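Local coordinates for SusD superfamily protein (Bacteroides vulgatus, PDB 3MYV) that probably binds polysaccharides at the bacterial outer membrane as a SusD-like surface protein, at residues F427-F439 against P443-N454. Sequence-based numbering, arbitrary orientation.
Sequences FYKCVLPIPEDQF and PEMEQNPGYPKN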
loop_
_atom_site.group_PDB
_atom_site.type_symbol
_atom_site.label_atom_id
_atom_site.label_comp_id
_atom_site.label_asym_id
_atom_site.label_seq_id
_atom_site.Cartn_x
_atom_site.Cartn_y
_atom_site.Cartn_z
ATOM N N PHE A 427 13.708 -15.457 4.521
ATOM C CA PHE A 427 14.171 -14.707 5.691
ATOM C C PHE A 427 13.070 -14.628 6.730
ATOM O O PHE A 427 11.974 -14.165 6.431
ATOM C CB PHE A 427 14.542 -13.290 5.269
ATOM C CG PHE A 427 15.144 -12.455 6.360
ATOM C CD1 PHE A 427 16.077 -12.980 7.245
ATOM C CD2 PHE A 427 14.845 -11.103 6.440
ATOM C CE1 PHE A 427 16.651 -12.181 8.226
ATOM C CE2 PHE A 427 15.421 -10.317 7.387
ATOM C CZ PHE A 427 16.328 -10.849 8.284
ATOM N N TYR A 428 13.354 -15.062 7.958
ATOM C CA TYR A 428 12.278 -15.251 8.936
ATOM C C TYR A 428 11.615 -13.937 9.309
ATOM O O TYR A 428 10.450 -13.926 9.742
ATOM C CB TYR A 428 12.746 -16.032 10.167
ATOM C CG TYR A 428 13.504 -15.254 11.231
ATOM C CD1 TYR A 428 14.862 -14.994 11.105
ATOM C CD2 TYR A 428 12.870 -14.826 12.379
ATOM C CE1 TYR A 428 15.558 -14.307 12.079
ATOM C CE2 TYR A 428 13.546 -14.153 13.364
ATOM C CZ TYR A 428 14.897 -13.887 13.210
ATOM O OH TYR A 428 15.573 -13.196 14.188
ATOM N N LYS A 429 12.334 -12.829 9.111
ATOM C CA LYS A 429 11.777 -11.520 9.446
ATOM C C LYS A 429 11.132 -10.833 8.251
ATOM O O LYS A 429 10.817 -9.645 8.335
ATOM C CB LYS A 429 12.824 -10.646 10.137
ATOM C CG LYS A 429 13.255 -11.261 11.467
ATOM C CD LYS A 429 13.986 -10.310 12.352
ATOM C CE LYS A 429 15.421 -10.081 11.894
ATOM N NZ LYS A 429 16.177 -9.342 12.939
ATOM N N CYS A 430 10.900 -11.575 7.156
ATOM C CA CYS A 430 10.068 -11.044 6.061
ATOM C C CYS A 430 8.589 -10.974 6.423
ATOM O O CYS A 430 7.776 -10.438 5.655
ATOM C CB CYS A 430 10.271 -11.801 4.732
ATOM S SG CYS A 430 9.382 -13.413 4.605
ATOM N N VAL A 431 8.252 -11.490 7.606
ATOM C CA VAL A 431 6.991 -11.235 8.278
ATOM C C VAL A 431 7.260 -10.692 9.669
ATOM O O VAL A 431 8.324 -10.947 10.252
ATOM C CB VAL A 431 6.115 -12.507 8.398
ATOM C CG1 VAL A 431 5.644 -12.963 7.001
ATOM C CG2 VAL A 431 6.865 -13.641 9.125
ATOM N N LEU A 432 6.301 -9.925 10.179
ATOM C CA LEU A 432 6.350 -9.457 11.570
ATOM C C LEU A 432 5.995 -10.573 12.523
ATOM O O LEU A 432 5.299 -11.537 12.138
ATOM C CB LEU A 432 5.371 -8.312 11.791
ATOM C CG LEU A 432 5.718 -6.980 11.142
ATOM C CD1 LEU A 432 4.510 -6.079 11.216
ATOM C CD2 LEU A 432 6.966 -6.288 11.746
ATOM N N PRO A 433 6.486 -10.481 13.775
ATOM C CA PRO A 433 6.039 -11.477 14.740
ATOM C C PRO A 433 4.619 -11.185 15.269
ATOM O O PRO A 433 4.163 -10.029 15.291
ATOM C CB PRO A 433 7.066 -11.351 15.852
ATOM C CG PRO A 433 7.382 -9.861 15.854
ATOM C CD PRO A 433 7.377 -9.481 14.391
ATOM N N ILE A 434 3.933 -12.250 15.663
ATOM C CA ILE A 434 2.682 -12.158 16.392
ATOM C C ILE A 434 2.993 -11.496 17.755
ATOM O O ILE A 434 3.935 -11.930 18.441
ATOM C CB ILE A 434 2.039 -13.575 16.600
ATOM C CG1 ILE A 434 1.823 -14.329 15.268
ATOM C CG2 ILE A 434 0.721 -13.450 17.395
ATOM C CD1 ILE A 434 0.942 -13.635 14.243
ATOM N N PRO A 435 2.239 -10.454 18.140
ATOM C CA PRO A 435 2.486 -9.796 19.433
ATOM C C PRO A 435 2.352 -10.761 20.598
ATOM O O PRO A 435 1.407 -11.563 20.642
ATOM C CB PRO A 435 1.395 -8.720 19.515
ATOM C CG PRO A 435 1.004 -8.486 18.087
ATOM C CD PRO A 435 1.187 -9.764 17.370
ATOM N N GLU A 436 3.270 -10.648 21.542
ATOM C CA GLU A 436 3.361 -11.563 22.675
ATOM C C GLU A 436 2.020 -11.660 23.433
ATOM O O GLU A 436 1.615 -12.750 23.866
ATOM C CB GLU A 436 4.472 -11.100 23.614
ATOM C CG GLU A 436 4.684 -11.973 24.842
ATOM C CD GLU A 436 5.827 -11.482 25.731
ATOM O OE1 GLU A 436 5.669 -10.439 26.408
ATOM O OE2 GLU A 436 6.871 -12.160 25.772
ATOM N N ASP A 437 1.318 -10.534 23.564
ATOM C CA ASP A 437 0.077 -10.545 24.343
ATOM C C ASP A 437 -1.054 -11.376 23.764
ATOM O O ASP A 437 -1.986 -11.724 24.501
ATOM C CB ASP A 437 -0.393 -9.140 24.743
ATOM C CG ASP A 437 -0.803 -8.292 23.587
ATOM O OD1 ASP A 437 -0.650 -8.702 22.410
ATOM O OD2 ASP A 437 -1.276 -7.168 23.877
ATOM N N GLN A 438 -0.972 -11.740 22.471
ATOM C CA GLN A 438 -1.907 -12.729 21.930
ATOM C C GLN A 438 -1.845 -14.085 22.641
ATOM O O GLN A 438 -2.853 -14.782 22.690
ATOM C CB GLN A 438 -1.694 -12.927 20.414
ATOM C CG GLN A 438 -1.812 -11.634 19.645
ATOM C CD GLN A 438 -3.007 -10.771 20.053
ATOM O OE1 GLN A 438 -2.859 -9.719 20.728
ATOM N NE2 GLN A 438 -4.192 -11.205 19.652
ATOM N N PHE A 439 -0.709 -14.452 23.215
ATOM C CA PHE A 439 -0.560 -15.763 23.870
ATOM C C PHE A 439 -1.194 -15.860 25.265
ATOM O O PHE A 439 -1.276 -16.952 25.835
ATOM C CB PHE A 439 0.918 -16.216 23.844
ATOM C CG PHE A 439 1.498 -16.178 22.461
ATOM C CD1 PHE A 439 1.036 -17.046 21.484
ATOM C CD2 PHE A 439 2.444 -15.234 22.109
ATOM C CE1 PHE A 439 1.539 -16.997 20.190
ATOM C CE2 PHE A 439 2.958 -15.185 20.812
ATOM C CZ PHE A 439 2.491 -16.046 19.852
ATOM N N PRO A 443 -2.555 -19.460 24.193
ATOM C CA PRO A 443 -1.197 -19.949 24.414
ATOM C C PRO A 443 -0.689 -20.951 23.376
ATOM O O PRO A 443 0.525 -21.085 23.214
ATOM C CB PRO A 443 -1.268 -20.588 25.808
ATOM C CG PRO A 443 -2.711 -20.821 26.055
ATOM C CD PRO A 443 -3.430 -19.742 25.338
ATOM N N GLU A 444 -1.591 -21.627 22.672
ATOM C CA GLU A 444 -1.180 -22.601 21.665
ATOM C C GLU A 444 -1.120 -22.021 20.241
ATOM O O GLU A 444 -0.756 -22.707 19.318
ATOM C CB GLU A 444 -2.087 -23.835 21.724
ATOM C CG GLU A 444 -2.161 -24.490 23.110
ATOM C CD GLU A 444 -0.797 -24.773 23.722
ATOM O OE1 GLU A 444 0.063 -25.383 23.049
ATOM O OE2 GLU A 444 -0.585 -24.387 24.892
HETATM N N MSE A 445 -1.465 -20.743 20.071
HETATM C CA MSE A 445 -1.272 -20.055 18.818
HETATM C C MSE A 445 0.218 -20.123 18.463
HETATM O O MSE A 445 1.096 -19.997 19.322
HETATM C CB MSE A 445 -1.739 -18.592 18.913
HETATM C CG MSE A 445 -1.490 -17.770 17.693
HETATM SE SE MSE A 445 -2.314 -16.006 17.713
HETATM C CE MSE A 445 -4.175 -16.536 17.735
ATOM N N GLU A 446 0.500 -20.345 17.192
ATOM C CA GLU A 446 1.881 -20.394 16.732
ATOM C C GLU A 446 2.456 -19.013 16.501
ATOM O O GLU A 446 1.796 -18.153 15.957
ATOM C CB GLU A 446 1.975 -21.192 15.447
ATOM C CG GLU A 446 1.438 -22.583 15.641
ATOM C CD GLU A 446 2.164 -23.604 14.833
ATOM O OE1 GLU A 446 3.333 -23.877 15.166
ATOM O OE2 GLU A 446 1.558 -24.145 13.885
ATOM N N GLN A 447 3.706 -18.830 16.911
ATOM C CA GLN A 447 4.489 -17.653 16.567
ATOM C C GLN A 447 5.062 -17.910 15.177
ATOM O O GLN A 447 5.224 -19.072 14.762
ATOM C CB GLN A 447 5.589 -17.420 17.598
ATOM C CG GLN A 447 6.485 -16.199 17.376
ATOM C CD GLN A 447 5.730 -14.928 17.194
ATOM O OE1 GLN A 447 5.370 -14.567 16.063
ATOM N NE2 GLN A 447 5.442 -14.236 18.311
ATOM N N ASN A 448 5.322 -16.851 14.431
ATOM C CA ASN A 448 6.007 -17.012 13.152
ATOM C C ASN A 448 7.384 -17.640 13.376
ATOM O O ASN A 448 8.039 -17.373 14.379
ATOM C CB ASN A 448 6.088 -15.681 12.386
ATOM C CG ASN A 448 4.813 -15.396 11.621
ATOM O OD1 ASN A 448 4.150 -16.331 11.165
ATOM N ND2 ASN A 448 4.440 -14.114 11.483
ATOM N N PRO A 449 7.800 -18.510 12.452
ATOM C CA PRO A 449 9.035 -19.286 12.621
ATOM C C PRO A 449 10.231 -18.356 12.815
ATOM O O PRO A 449 10.254 -17.263 12.256
ATOM C CB PRO A 449 9.173 -20.056 11.292
ATOM C CG PRO A 449 8.164 -19.586 10.414
ATOM C CD PRO A 449 7.121 -18.799 11.176
ATOM N N GLY A 450 11.179 -18.762 13.651
ATOM C CA GLY A 450 12.398 -17.988 13.861
ATOM C C GLY A 450 12.326 -17.041 15.037
ATOM O O GLY A 450 13.325 -16.808 15.715
ATOM N N TYR A 451 11.149 -16.482 15.294
ATOM C CA TYR A 451 10.993 -15.543 16.381
ATOM C C TYR A 451 10.976 -16.299 17.712
ATOM O O TYR A 451 10.587 -17.459 17.733
ATOM C CB TYR A 451 9.700 -14.735 16.200
ATOM C CG TYR A 451 9.779 -13.646 15.155
ATOM C CD1 TYR A 451 10.473 -12.477 15.405
ATOM C CD2 TYR A 451 9.159 -13.787 13.913
ATOM C CE1 TYR A 451 10.540 -11.456 14.460
ATOM C CE2 TYR A 451 9.209 -12.776 12.968
ATOM C CZ TYR A 451 9.902 -11.612 13.252
ATOM O OH TYR A 451 9.979 -10.604 12.328
ATOM N N PRO A 452 11.415 -15.661 18.816
ATOM C CA PRO A 452 11.324 -16.325 20.129
ATOM C C PRO A 452 9.884 -16.388 20.626
ATOM O O PRO A 452 9.046 -15.592 20.190
ATOM C CB PRO A 452 12.140 -15.419 21.049
ATOM C CG PRO A 452 12.047 -14.062 20.439
ATOM C CD PRO A 452 12.030 -14.330 18.923
ATOM N N LYS A 453 9.598 -17.355 21.487
ATOM C CA LYS A 453 8.329 -17.430 22.217
ATOM C C LYS A 453 8.692 -17.630 23.700
ATOM O O LYS A 453 9.196 -18.670 24.077
ATOM C CB LYS A 453 7.458 -18.565 21.658
ATOM C CG LYS A 453 5.986 -18.513 22.103
ATOM C CD LYS A 453 5.077 -19.475 21.322
ATOM C CE LYS A 453 3.690 -19.602 22.000
ATOM N NZ LYS A 453 2.780 -20.618 21.354
ATOM N N ASN A 454 8.502 -16.588 24.502
ATOM C CA ASN A 454 8.906 -16.596 25.913
ATOM C C ASN A 454 8.039 -17.585 26.688
ATOM O O ASN A 454 6.836 -17.641 26.442
ATOM C CB ASN A 454 8.788 -15.217 26.534
ATOM C CG ASN A 454 9.694 -15.055 27.740
ATOM O OD1 ASN A 454 10.899 -14.838 27.577
ATOM N ND2 ASN A 454 9.131 -15.171 28.959
ATOM O OXT ASN A 454 8.530 -18.356 27.513
HETATM O O HOH W 1 8.847 -16.038 10.405
HETATM O O HOH W 2 5.369 -14.995 25.844
#
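Tyr-451 is wedged between Pro-433 and Tyr-428 where the C-terminal tail of this SusD-family chain folds back on the loop leading into helix 438-441. Pro-433 CB sits 3.5 Å from the centroid of the Tyr-451 ring and almost on its normal, a CH-pi contact. The opposite face receives the edge of Tyr-428 in a T-shaped pair with planes 69° apart. At the rim of the sandwiched ring, Tyr-451 OH donates to Val-431 O at 2.7 Å, in the carbonyl plane. A phenylalanine in its place would probably leave Val-431 O without this donor. The type II turn 448-451 places Gly-450 against the Tyr-428 ring, where a CB would clash with CD2.

The second ring of the contact, Phe-439, has Lys-453 CE over one face, 4.0 Å from its centroid, and Gln-447 NE2 at its edge. The extended Lys-453 chain carries NZ on to Pro-443 O and Met-445 O, so one ammonium group closes the tail upon itself beside the ring. Selenomethionine Met-445 lays SE against Ile-434 CG2, and Arg-157 of strand 157-159 touches both side chains.

Between the rings, Gln-447 mimics a backbone partner for Ile-434. Its NE2 donates to Ile-434 O at 2.8 Å, nearly straight (170°), and its OE1 accepts from Ile-434 N. The bend at chi2 (53°) turns the amide to reach both, and Asn-448 N also donates to OE1. Asn-448 is buried; Arg-157 holds its OD1, and its ND2, which also bonds Phe-128 O, meets Leu-432 O at 2.8 Å, with that oxygen lying in the Asn-448 amide plane.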